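Local coordinates for trehalose-6-phosphate phosphatase (Candida albicans, PDB 5DXI), which is a phosphatase of the HAD superfamily whose phosphatase domain here holds a magnesium ion, beryllium trifluoride and glucose units in neighbouring pockets, at residues Ser68-Gln72 and Ala73-Lys77; Ser87-His90 and Gly91-Lys95; Asn104-Ala107 and Ser108-Met111; Glu134-Lys137 and Val138-Thr141; Asp233-Thr236 and Asp237-Met240. All coordinates share one frame; numbering follows the deposited sequence.

Interaction 1: residues Ser68-Gln72 and Ala73-Lys77; sequences SGRDQ and AFLEK. With GLC (alpha-D-glucopyranose), chain C; BEF (beryllium trifluoride ion), chain F.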
# COMPACT_ATOMS: atom_id res chain seq x y z
N SER A 68 1.85 3.85 -1.82
CA SER A 68 1.79 3.22 -3.13
C SER A 68 3.16 2.77 -3.63
O SER A 68 4.18 3.22 -3.14
CB SER A 68 1.17 4.21 -4.15
OG SER A 68 1.09 3.64 -5.45
N GLY A 69 3.16 1.88 -4.63
CA GLY A 69 4.37 1.57 -5.37
C GLY A 69 4.70 2.63 -6.42
O GLY A 69 5.83 2.69 -6.92
N ARG A 70 3.71 3.47 -6.73
CA ARG A 70 3.86 4.54 -7.73
C ARG A 70 5.00 5.51 -7.41
O ARG A 70 5.30 5.75 -6.23
CB ARG A 70 2.56 5.35 -7.85
CG ARG A 70 1.37 4.63 -8.49
CD ARG A 70 1.65 4.24 -9.96
NE ARG A 70 0.48 3.61 -10.55
CZ ARG A 70 0.08 3.74 -11.81
NH1 ARG A 70 0.76 4.51 -12.67
NH2 ARG A 70 -1.01 3.11 -12.22
N ASP A 71 5.60 6.08 -8.44
CA ASP A 71 6.62 7.09 -8.20
C ASP A 71 5.97 8.40 -7.75
O ASP A 71 4.73 8.54 -7.78
CB ASP A 71 7.51 7.29 -9.44
CG ASP A 71 6.75 7.79 -10.67
OD1 ASP A 71 5.67 8.41 -10.56
OD2 ASP A 71 7.29 7.58 -11.78
N GLN A 72 6.79 9.35 -7.30
CA GLN A 72 6.28 10.61 -6.76
C GLN A 72 5.49 11.41 -7.79
O GLN A 72 4.47 12.03 -7.47
CB GLN A 72 7.42 11.47 -6.23
CG GLN A 72 8.19 10.83 -5.11
CD GLN A 72 9.59 11.40 -5.02
OE1 GLN A 72 10.47 11.02 -5.78
NE2 GLN A 72 9.79 12.31 -4.08
N ALA A 73 5.98 11.40 -9.03
CA ALA A 73 5.36 12.17 -10.11
C ALA A 73 3.89 11.79 -10.29
O ALA A 73 3.03 12.66 -10.33
CB ALA A 73 6.13 11.98 -11.42
N PHE A 74 3.61 10.49 -10.36
CA PHE A 74 2.24 10.03 -10.52
C PHE A 74 1.35 10.50 -9.35
O PHE A 74 0.28 11.06 -9.56
CB PHE A 74 2.20 8.49 -10.61
CG PHE A 74 0.85 7.94 -10.94
CD1 PHE A 74 0.45 7.81 -12.27
CD2 PHE A 74 -0.03 7.56 -9.94
CE1 PHE A 74 -0.80 7.30 -12.59
CE2 PHE A 74 -1.27 7.06 -10.24
CZ PHE A 74 -1.67 6.93 -11.58
N LEU A 75 1.83 10.28 -8.13
CA LEU A 75 1.06 10.61 -6.94
C LEU A 75 0.84 12.11 -6.81
O LEU A 75 -0.23 12.56 -6.40
CB LEU A 75 1.77 10.07 -5.68
CG LEU A 75 1.87 8.54 -5.62
CD1 LEU A 75 2.69 8.15 -4.39
CD2 LEU A 75 0.50 7.84 -5.63
N GLU A 76 1.85 12.89 -7.16
CA GLU A 76 1.72 14.33 -7.13
C GLU A 76 0.63 14.74 -8.14
O GLU A 76 -0.25 15.54 -7.84
CB GLU A 76 3.06 15.00 -7.45
CG GLU A 76 3.19 16.43 -6.97
CD GLU A 76 3.43 16.52 -5.48
OE1 GLU A 76 4.55 16.17 -5.03
OE2 GLU A 76 2.50 16.95 -4.76
N LYS A 77 0.68 14.14 -9.33
CA LYS A 77 -0.27 14.44 -10.38
C LYS A 77 -1.72 14.17 -9.97
O LYS A 77 -2.57 15.05 -10.04
CB LYS A 77 0.06 13.64 -11.64
CG LYS A 77 -0.88 13.89 -12.81
CD LYS A 77 -0.52 13.00 -14.00
CE LYS A 77 0.63 13.55 -14.82
NZ LYS A 77 0.94 12.69 -16.00
C1 GLC C . 1.24 -0.06 -10.89
C2 GLC C . 2.52 0.65 -11.30
C3 GLC C . 3.69 0.10 -10.48
C4 GLC C . 3.39 0.25 -9.00
C5 GLC C . 2.08 -0.47 -8.69
C6 GLC C . 1.69 -0.23 -7.25
O1 GLC C . 1.30 -1.44 -11.24
O2 GLC C . 2.73 0.44 -12.69
O3 GLC C . 4.87 0.82 -10.78
O4 GLC C . 4.45 -0.32 -8.21
O5 GLC C . 1.02 0.04 -9.48
O6 GLC C . 1.39 1.16 -7.07
BE BEF F . -0.73 0.36 -4.20
F1 BEF F . 0.99 -0.03 -4.41
F2 BEF F . -1.07 -0.46 -5.72
F3 BEF F . -0.65 1.89 -5.08
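With CG of Phe-74 anti to the backbone N (chi1 -172°), its ring is carried back along the loop, and Arg-70, bent at chi2 (-63°), folds over to meet it. The guanidinium of Arg-70 lies flat on one face of the ring, the planes 19° apart, with CZ of Arg-70 3.8 Å from the ring centroid of Phe-74: a cation-pi stack. CD of Arg-70 adds a CH-pi contact over the same face. The far face of the guanidinium meets glucose, whose C2 lies 3.7 Å from NE of Arg-70. Its nitrogens are held as well: NE by a salt bridge with Asp-30, NH2 by the carbonyl of Pro-40.

Asp-71 is the N-cap of helix 72-79. Its short side chain lets OD1 accept from Phe-74 N at 2.9 Å, a nearly straight bond. Upstream, Ser-68 OG takes the Arg-70 N-H at 2.9 Å, an ST turn, and also makes a very short bond to F3 of beryllium trifluoride. Gly-69, with no side chain, lets glucose O4 come close to its CA; its N reaches F1 of beryllium trifluoride at 2.9 Å. The contact thus couples cation to ring and carboxylate to helix end, and the stack probably fixes the rotation of an arginine that lines the glycan pocket.

Interaction 2: residues Ser87-His90 and Gly91-Lys95; sequences SAEH and GCFMK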
# COMPACT_ATOMS: atom_id res chain seq x y z
N SER A 87 3.00 8.48 -0.01
CA SER A 87 4.20 7.68 0.12
C SER A 87 4.40 6.93 -1.19
O SER A 87 3.47 6.31 -1.70
CB SER A 87 4.11 6.71 1.30
OG SER A 87 5.26 5.90 1.36
N ALA A 88 5.62 6.99 -1.71
CA ALA A 88 5.91 6.52 -3.05
C ALA A 88 6.96 5.41 -3.04
O ALA A 88 7.75 5.31 -2.10
CB ALA A 88 6.39 7.72 -3.95
N GLU A 89 6.93 4.59 -4.08
CA GLU A 89 7.91 3.52 -4.35
C GLU A 89 8.07 2.52 -3.20
O GLU A 89 9.20 2.17 -2.82
CB GLU A 89 9.29 4.13 -4.72
CG GLU A 89 9.20 5.15 -5.85
CD GLU A 89 10.52 5.45 -6.57
OE1 GLU A 89 11.48 4.66 -6.51
OE2 GLU A 89 10.57 6.49 -7.25
N HIS A 90 6.94 2.06 -2.67
CA HIS A 90 6.89 1.01 -1.67
C HIS A 90 7.71 1.40 -0.44
O HIS A 90 8.48 0.60 0.05
CB HIS A 90 7.41 -0.33 -2.23
CG HIS A 90 6.72 -0.77 -3.49
ND1 HIS A 90 5.49 -1.41 -3.49
CD2 HIS A 90 7.10 -0.69 -4.79
CE1 HIS A 90 5.15 -1.69 -4.73
NE2 HIS A 90 6.10 -1.27 -5.54
N GLY A 91 7.55 2.64 0.04
CA GLY A 91 8.19 3.06 1.28
C GLY A 91 9.47 3.89 1.15
O GLY A 91 10.09 4.23 2.15
N CYS A 92 9.86 4.22 -0.08
CA CYS A 92 11.09 4.99 -0.26
C CYS A 92 10.91 6.48 0.02
O CYS A 92 11.86 7.15 0.44
CB CYS A 92 11.65 4.80 -1.67
SG CYS A 92 12.20 3.09 -1.96
N PHE A 93 9.70 6.99 -0.18
CA PHE A 93 9.45 8.43 -0.04
C PHE A 93 8.19 8.71 0.77
O PHE A 93 7.25 7.93 0.70
CB PHE A 93 9.31 9.12 -1.41
CG PHE A 93 10.52 8.99 -2.29
CD1 PHE A 93 10.69 7.89 -3.11
CD2 PHE A 93 11.50 9.97 -2.28
CE1 PHE A 93 11.81 7.77 -3.90
CE2 PHE A 93 12.62 9.86 -3.08
CZ PHE A 93 12.78 8.76 -3.89
N MET A 94 8.18 9.81 1.52
CA MET A 94 7.00 10.25 2.27
C MET A 94 6.78 11.74 2.07
O MET A 94 7.74 12.50 2.01
CB MET A 94 7.15 10.00 3.77
CG MET A 94 6.99 8.59 4.21
SD MET A 94 7.13 8.47 6.01
CE MET A 94 5.53 9.05 6.57
N LYS A 95 5.52 12.17 2.02
CA LYS A 95 5.26 13.60 2.03
C LYS A 95 4.04 13.93 2.89
O LYS A 95 2.91 13.55 2.57
CB LYS A 95 5.09 14.16 0.61
CG LYS A 95 5.03 15.70 0.60
CD LYS A 95 4.93 16.31 -0.79
CE LYS A 95 3.54 16.16 -1.35
NZ LYS A 95 3.22 17.20 -2.37
O HOH W 1 5.02 3.73 -0.53
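Glu-89 runs side by side with Phe-93 across the turn joining strands 85-88 and 93-95. Its CB rests 3.9 Å from CB of Cys-92, and its CG lies near CD1 and CE1 of Phe-93. CD then comes within 3.8 Å of Phe-93 CE1, the carboxylate turned 59° from the ring plane. At the tip, OE1 accepts from the backbone N of Val-138 and of Ala-139, and OE2 from that of Lys-137, so a buried acid is satisfied by main-chain donors.

In the hairpin Ala-88 and Phe-93 form an antiparallel hydrogen-bonded pair, and Cys-92 and Phe-93 both face Ala-88, a classic beta bulge. Glu-89 and His-90 have positive phi, as does Gly-91 (phi 100°), where a CB would be jammed against the carbonyl O of His-90. Phe-93 O is gripped twice, by Ala-88 N at 3.1 Å and by Ser-87 OG at 2.9 Å. A water donates to Ser-87 OG and accepts from Gly-91 N at 2.8 Å, tying the turn to its strand. Burying a carboxylate beside a phenyl ring is tolerable here because three N-H groups probably stabilise its negative charge, and that same acid links this hairpin to the 137-139 turn.

Interaction 3: residues Asn104-Ala107 and Ser108-Met111; sequences NLAA and SFDM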
# COMPACT_ATOMS: atom_id res chain seq x y z
N ASN A 104 13.19 11.48 1.42
CA ASN A 104 13.71 10.24 0.82
C ASN A 104 14.25 9.32 1.90
O ASN A 104 15.39 9.48 2.31
CB ASN A 104 14.81 10.53 -0.21
CG ASN A 104 15.30 9.26 -0.91
OD1 ASN A 104 14.87 8.16 -0.59
ND2 ASN A 104 16.18 9.42 -1.89
N LEU A 105 13.47 8.32 2.29
CA LEU A 105 13.90 7.42 3.36
C LEU A 105 15.04 6.51 2.91
O LEU A 105 15.68 5.86 3.74
CB LEU A 105 12.73 6.59 3.89
CG LEU A 105 11.58 7.24 4.69
CD1 LEU A 105 10.76 8.25 3.91
CD2 LEU A 105 10.68 6.16 5.27
N ALA A 106 15.30 6.46 1.61
CA ALA A 106 16.37 5.61 1.09
C ALA A 106 17.60 6.43 0.67
O ALA A 106 18.52 5.91 0.06
CB ALA A 106 15.88 4.78 -0.07
N ALA A 107 17.60 7.72 1.01
CA ALA A 107 18.62 8.65 0.53
C ALA A 107 20.05 8.20 0.89
O ALA A 107 21.00 8.54 0.20
CB ALA A 107 18.36 10.04 1.08
N SER A 108 20.20 7.45 1.97
CA SER A 108 21.53 7.04 2.40
C SER A 108 21.88 5.63 1.94
O SER A 108 22.99 5.14 2.20
CB SER A 108 21.64 7.14 3.92
OG SER A 108 20.77 6.21 4.56
N PHE A 109 20.95 4.98 1.26
CA PHE A 109 21.16 3.59 0.81
C PHE A 109 22.02 3.47 -0.45
O PHE A 109 22.04 4.36 -1.29
CB PHE A 109 19.81 2.89 0.58
CG PHE A 109 19.11 2.47 1.86
CD1 PHE A 109 19.84 2.11 2.98
CD2 PHE A 109 17.73 2.39 1.92
CE1 PHE A 109 19.20 1.72 4.15
CE2 PHE A 109 17.09 1.99 3.08
CZ PHE A 109 17.82 1.66 4.19
N ASP A 110 22.74 2.36 -0.53
CA ASP A 110 23.52 2.00 -1.71
C ASP A 110 22.60 1.65 -2.90
O ASP A 110 21.75 0.77 -2.79
CB ASP A 110 24.45 0.83 -1.37
CG ASP A 110 25.20 0.27 -2.58
OD1 ASP A 110 25.35 0.96 -3.60
OD2 ASP A 110 25.65 -0.89 -2.48
N MET A 111 22.81 2.33 -4.03
CA MET A 111 21.97 2.16 -5.21
C MET A 111 22.64 1.41 -6.35
O MET A 111 22.11 1.35 -7.46
CB MET A 111 21.51 3.53 -5.71
CG MET A 111 20.57 4.24 -4.75
SD MET A 111 19.07 3.26 -4.52
CE MET A 111 18.53 3.78 -2.89
O HOH W 2 18.27 6.80 4.13
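Ala-106 meets both Phe-109 and Met-111 in a surface loop built from two overlapping type I beta turns, Asn-104 to Ala-107 and Ala-106 to Phe-109. An Asx turn begins the series: OD1 of Asn-104 accepts from Ala-106 N at 2.8 Å, the donor standing above the carbonyl plane of the amide. The short asparagine side chain suits this place because it can turn back on its own main chain. The second turn is closed by Phe-109 N, which donates to Ala-106 O at 2.9 Å.

Phe-109 and Met-111 both pack on Ala-106. Phe-109 has CG beside its backbone N (chi1 -76°), which brings ring atom CD2 to 3.6 Å from Ala-106 CB, meeting it obliquely. Met-111 curls back from farther along: its chain bends at chi2 (-61°), bringing the flexible thioether end round to the turn. Alanine suits the middle of this group, since its single methyl can touch both neighbours while its carbonyl closes the turn. Beyond the loop Phe-109 packs on Phe-188 and Val-189, while Met-111 touches Val-138.

Ser-108 sits at the exposed bend, where its backbone N is held by solvent. A water donates to Leu-105 O at 2.8 Å and accepts from Ser-108 N at 3.0 Å, bridging the two turns. At the far end of the methionine, methyl CE lies 4.0 Å from Ala-106 CB.

Interaction 4: residues Glu134-Lys137 and Val138-Thr141; sequences ERKK and VALT. With GLC (alpha-D-glucopyranose), chain C.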
# COMPACT_ATOMS: atom_id res chain seq x y z
N GLU A 134 9.95 -0.36 -15.96
CA GLU A 134 9.65 0.95 -15.40
C GLU A 134 10.74 1.31 -14.39
O GLU A 134 10.87 0.66 -13.35
CB GLU A 134 8.28 0.95 -14.72
CG GLU A 134 7.89 2.30 -14.13
CD GLU A 134 6.60 2.23 -13.32
OE1 GLU A 134 6.04 1.12 -13.12
OE2 GLU A 134 6.14 3.31 -12.91
N ARG A 135 11.52 2.34 -14.71
CA ARG A 135 12.59 2.80 -13.84
C ARG A 135 12.10 3.97 -13.01
O ARG A 135 11.93 5.07 -13.52
CB ARG A 135 13.82 3.20 -14.65
CG ARG A 135 14.48 2.04 -15.36
CD ARG A 135 15.46 2.48 -16.44
NE ARG A 135 15.89 1.30 -17.19
CZ ARG A 135 15.34 0.89 -18.33
NH1 ARG A 135 14.36 1.60 -18.89
NH2 ARG A 135 15.79 -0.21 -18.92
N LYS A 136 11.85 3.74 -11.73
CA LYS A 136 11.46 4.85 -10.89
C LYS A 136 12.73 5.42 -10.27
O LYS A 136 13.82 5.06 -10.71
CB LYS A 136 10.45 4.38 -9.84
CG LYS A 136 9.22 3.69 -10.45
CD LYS A 136 8.40 3.04 -9.35
CE LYS A 136 7.64 1.84 -9.85
NZ LYS A 136 6.85 1.18 -8.77
N LYS A 137 12.62 6.27 -9.26
CA LYS A 137 13.82 6.88 -8.70
C LYS A 137 14.65 5.85 -7.93
O LYS A 137 15.87 5.79 -8.09
CB LYS A 137 13.47 8.06 -7.78
CG LYS A 137 12.91 9.28 -8.51
CD LYS A 137 13.56 10.55 -7.97
CE LYS A 137 12.62 11.74 -8.01
NZ LYS A 137 12.66 12.46 -6.69
N VAL A 138 13.98 5.03 -7.13
CA VAL A 138 14.68 4.00 -6.39
C VAL A 138 14.28 2.61 -6.91
O VAL A 138 15.11 1.90 -7.48
CB VAL A 138 14.39 4.11 -4.88
CG1 VAL A 138 15.07 2.97 -4.13
CG2 VAL A 138 14.87 5.46 -4.36
N ALA A 139 13.02 2.26 -6.73
CA ALA A 139 12.51 0.96 -7.14
C ALA A 139 12.54 0.78 -8.66
O ALA A 139 12.42 1.75 -9.41
CB ALA A 139 11.10 0.77 -6.63
N LEU A 140 12.70 -0.46 -9.11
CA LEU A 140 12.56 -0.80 -10.52
C LEU A 140 11.46 -1.83 -10.68
O LEU A 140 11.29 -2.70 -9.83
CB LEU A 140 13.86 -1.35 -11.10
CG LEU A 140 14.96 -0.33 -11.40
CD1 LEU A 140 15.86 -0.14 -10.19
CD2 LEU A 140 15.76 -0.73 -12.63
N THR A 141 10.70 -1.71 -11.77
CA THR A 141 9.57 -2.59 -12.01
C THR A 141 9.65 -3.22 -13.39
O THR A 141 9.87 -2.53 -14.38
CB THR A 141 8.24 -1.80 -11.91
OG1 THR A 141 8.16 -1.16 -10.63
CG2 THR A 141 7.06 -2.73 -12.07
C1 GLC C . 1.24 -0.06 -10.89
C2 GLC C . 2.52 0.65 -11.30
C3 GLC C . 3.69 0.10 -10.48
C4 GLC C . 3.39 0.25 -9.00
C5 GLC C . 2.08 -0.47 -8.69
C6 GLC C . 1.69 -0.23 -7.25
O1 GLC C . 1.30 -1.44 -11.24
O2 GLC C . 2.73 0.44 -12.69
O3 GLC C . 4.87 0.82 -10.78
O4 GLC C . 4.45 -0.32 -8.21
O5 GLC C . 1.02 0.04 -9.48
O6 GLC C . 1.39 1.16 -7.07
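Glu-134 and Thr-141 face each other as an antiparallel hydrogen-bonded pair in the beta hairpin of strands 132-135 and 140-143, part of a four-stranded antiparallel sheet. Backbone bonds from Glu-134 N to Thr-141 O at 2.7 Å, from Thr-141 N to Glu-134 O and, nearer the turn, from Lys-136 N to Ala-139 O set the register.

Two side chains converge on the glucose from different places. Glu-134 shares one face of the sheet with Thr-141, while Lys-136 reaches the sugar from the turn, running obliquely across Thr-141 with its CE only 3.1 Å from Thr-141 OG1. In Glu-134, CG anti to the backbone N (chi1 -179°) carries the extended chain out from the strand, where OE1 accepts from glucose O3 at 2.6 Å; a second, weak bond comes from O2. The same OE1 is also met by His-143 NE2. Lys-136, likewise stretched out beyond CG, donates from NZ to glucose O3 at 2.8 Å and to O4 at 2.9 Å, and NZ also has Gly-69 O and the carboxylate of Glu-183 as partners. A long chain with an ammonium tip suits this place, because it spans from the turn to two hydroxyls at once. O3 thus donates to the glutamate and accepts from the lysine, using both capacities of a hydroxyl.

Arg-135 and Leu-140, the non-hydrogen-bonded pair, occupy the other face, their side chains crossing at a slant. Arg-135 sends its guanidinium to Asp-118, while its aliphatic CG rests 4.1 Å from CD2 of Leu-140.

Interaction 5: residues Asp233-Thr236 and Asp237-Met240; sequences DDLT and DEDM. With MG (magnesium ion), chain E.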
# COMPACT_ATOMS: atom_id res chain seq x y z
N ASP A 233 -4.02 -4.62 -2.06
CA ASP A 233 -4.39 -5.71 -2.95
C ASP A 233 -3.24 -6.62 -3.32
O ASP A 233 -3.44 -7.66 -3.94
CB ASP A 233 -5.00 -5.15 -4.25
CG ASP A 233 -3.96 -4.49 -5.15
OD1 ASP A 233 -3.95 -4.77 -6.37
OD2 ASP A 233 -3.13 -3.69 -4.63
N ASP A 234 -2.01 -6.23 -2.98
CA ASP A 234 -0.87 -6.96 -3.53
C ASP A 234 0.16 -7.28 -2.45
O ASP A 234 -0.03 -6.95 -1.28
CB ASP A 234 -0.22 -6.17 -4.67
CG ASP A 234 0.35 -7.07 -5.75
OD1 ASP A 234 0.45 -8.30 -5.53
OD2 ASP A 234 0.72 -6.55 -6.83
N LEU A 235 1.22 -7.97 -2.85
CA LEU A 235 2.20 -8.47 -1.91
C LEU A 235 2.83 -7.35 -1.09
O LEU A 235 2.99 -7.48 0.12
CB LEU A 235 3.27 -9.27 -2.66
CG LEU A 235 4.43 -9.77 -1.80
CD1 LEU A 235 3.92 -10.65 -0.66
CD2 LEU A 235 5.44 -10.52 -2.67
N THR A 236 3.16 -6.25 -1.75
CA THR A 236 3.69 -5.09 -1.06
C THR A 236 2.82 -4.65 0.13
O THR A 236 3.35 -4.21 1.15
CB THR A 236 3.87 -3.89 -2.02
OG1 THR A 236 4.50 -2.84 -1.30
CG2 THR A 236 2.50 -3.40 -2.59
N ASP A 237 1.51 -4.82 0.02
CA ASP A 237 0.58 -4.37 1.05
C ASP A 237 0.52 -5.31 2.26
O ASP A 237 0.07 -4.92 3.34
CB ASP A 237 -0.79 -4.23 0.44
CG ASP A 237 -0.75 -3.36 -0.79
OD1 ASP A 237 -1.13 -3.83 -1.88
OD2 ASP A 237 -0.28 -2.21 -0.66
N GLU A 238 0.96 -6.54 2.07
CA GLU A 238 1.10 -7.47 3.20
C GLU A 238 2.05 -6.89 4.26
O GLU A 238 1.95 -7.21 5.46
CB GLU A 238 1.61 -8.82 2.71
CG GLU A 238 0.58 -9.58 1.84
CD GLU A 238 -0.70 -9.90 2.60
OE1 GLU A 238 -0.61 -10.48 3.72
OE2 GLU A 238 -1.79 -9.57 2.08
N ASP A 239 3.00 -6.06 3.83
CA ASP A 239 3.87 -5.35 4.77
C ASP A 239 3.07 -4.40 5.66
O ASP A 239 3.33 -4.29 6.86
CB ASP A 239 4.97 -4.59 4.03
CG ASP A 239 5.93 -5.52 3.32
OD1 ASP A 239 5.99 -6.70 3.71
OD2 ASP A 239 6.64 -5.08 2.39
N MET A 240 2.08 -3.73 5.08
CA MET A 240 1.21 -2.88 5.88
C MET A 240 0.40 -3.69 6.88
O MET A 240 0.34 -3.32 8.05
CB MET A 240 0.27 -2.06 5.00
CG MET A 240 0.99 -1.11 4.05
SD MET A 240 -0.07 0.22 3.44
CE MET A 240 -1.22 -0.74 2.45
MG MG E . -2.09 -2.05 -5.18
O HOH W 3 -1.79 -3.12 -6.87
O HOH W 4 -2.27 -8.21 -0.35
O HOH W 5 5.45 -8.22 1.29
O HOH W 6 6.35 -2.91 0.94
O HOH W 7 -0.41 -2.85 -4.21
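Asp-233 binds the magnesium ion directly, and Asp-237 lies behind it, reaching the metal through a water. OD2 of Asp-233 is 2.0 Å from the magnesium, and two waters join it in the first shell; Asp-28, the carbonyl of Asp-30 and, 2.0 Å from the metal, F2 of beryllium trifluoride fill out the shell. Asp-233 OD1 is paired with Lys-179, so its two oxygens have different tasks. Asp-237 stands in the second shell, its OD1 2.6 Å from a water that binds magnesium at 2.1 Å; the water cannot serve all its neighbours at once, so this bond may be shared.

What positions Asp-237 is the backbone. Its OD1 accepts from Asp-234 N at 2.8 Å through the anti lone pair, and from Asp-233 N at 3.0 Å, this second donor standing 51° out of the carboxylate plane. With CG beside its own backbone N (chi1 -53°), the side chain bends back to those amides. Its OD2 is paired with Lys-191. A short acid suits the spot, since a single oxygen gathers two amides and probably a metal-bound water.

The acidic loop follows strand 227-232 and leads into helix 235-253, within the beta-alpha-beta unit that continues to strand 266-271, while Met-240 packs on helix 191-199.

In the fold
Along the chain the five contacts follow one another from interaction 1 to interaction 5. Interactions 1, 2 and 5 belong to the eight-stranded mixed sheet and its loops and helices; interaction 4 is a hairpin of the separate four-stranded sheet. The centre of interaction 3, in the loop after edge strand 103-104, lies about 20 Å from the centre of the chain; Leu-105 N ties it to Cys-92 O of interaction 2. The centres of interactions 1 and 4 lie about 11 Å apart, and both touch glucose. Thr-236 joins interaction 5 to His-90 of interaction 2. Glucose is thus held by elements of both sheets, while magnesium and beryllium trifluoride lie at the strand ends of the mixed sheet.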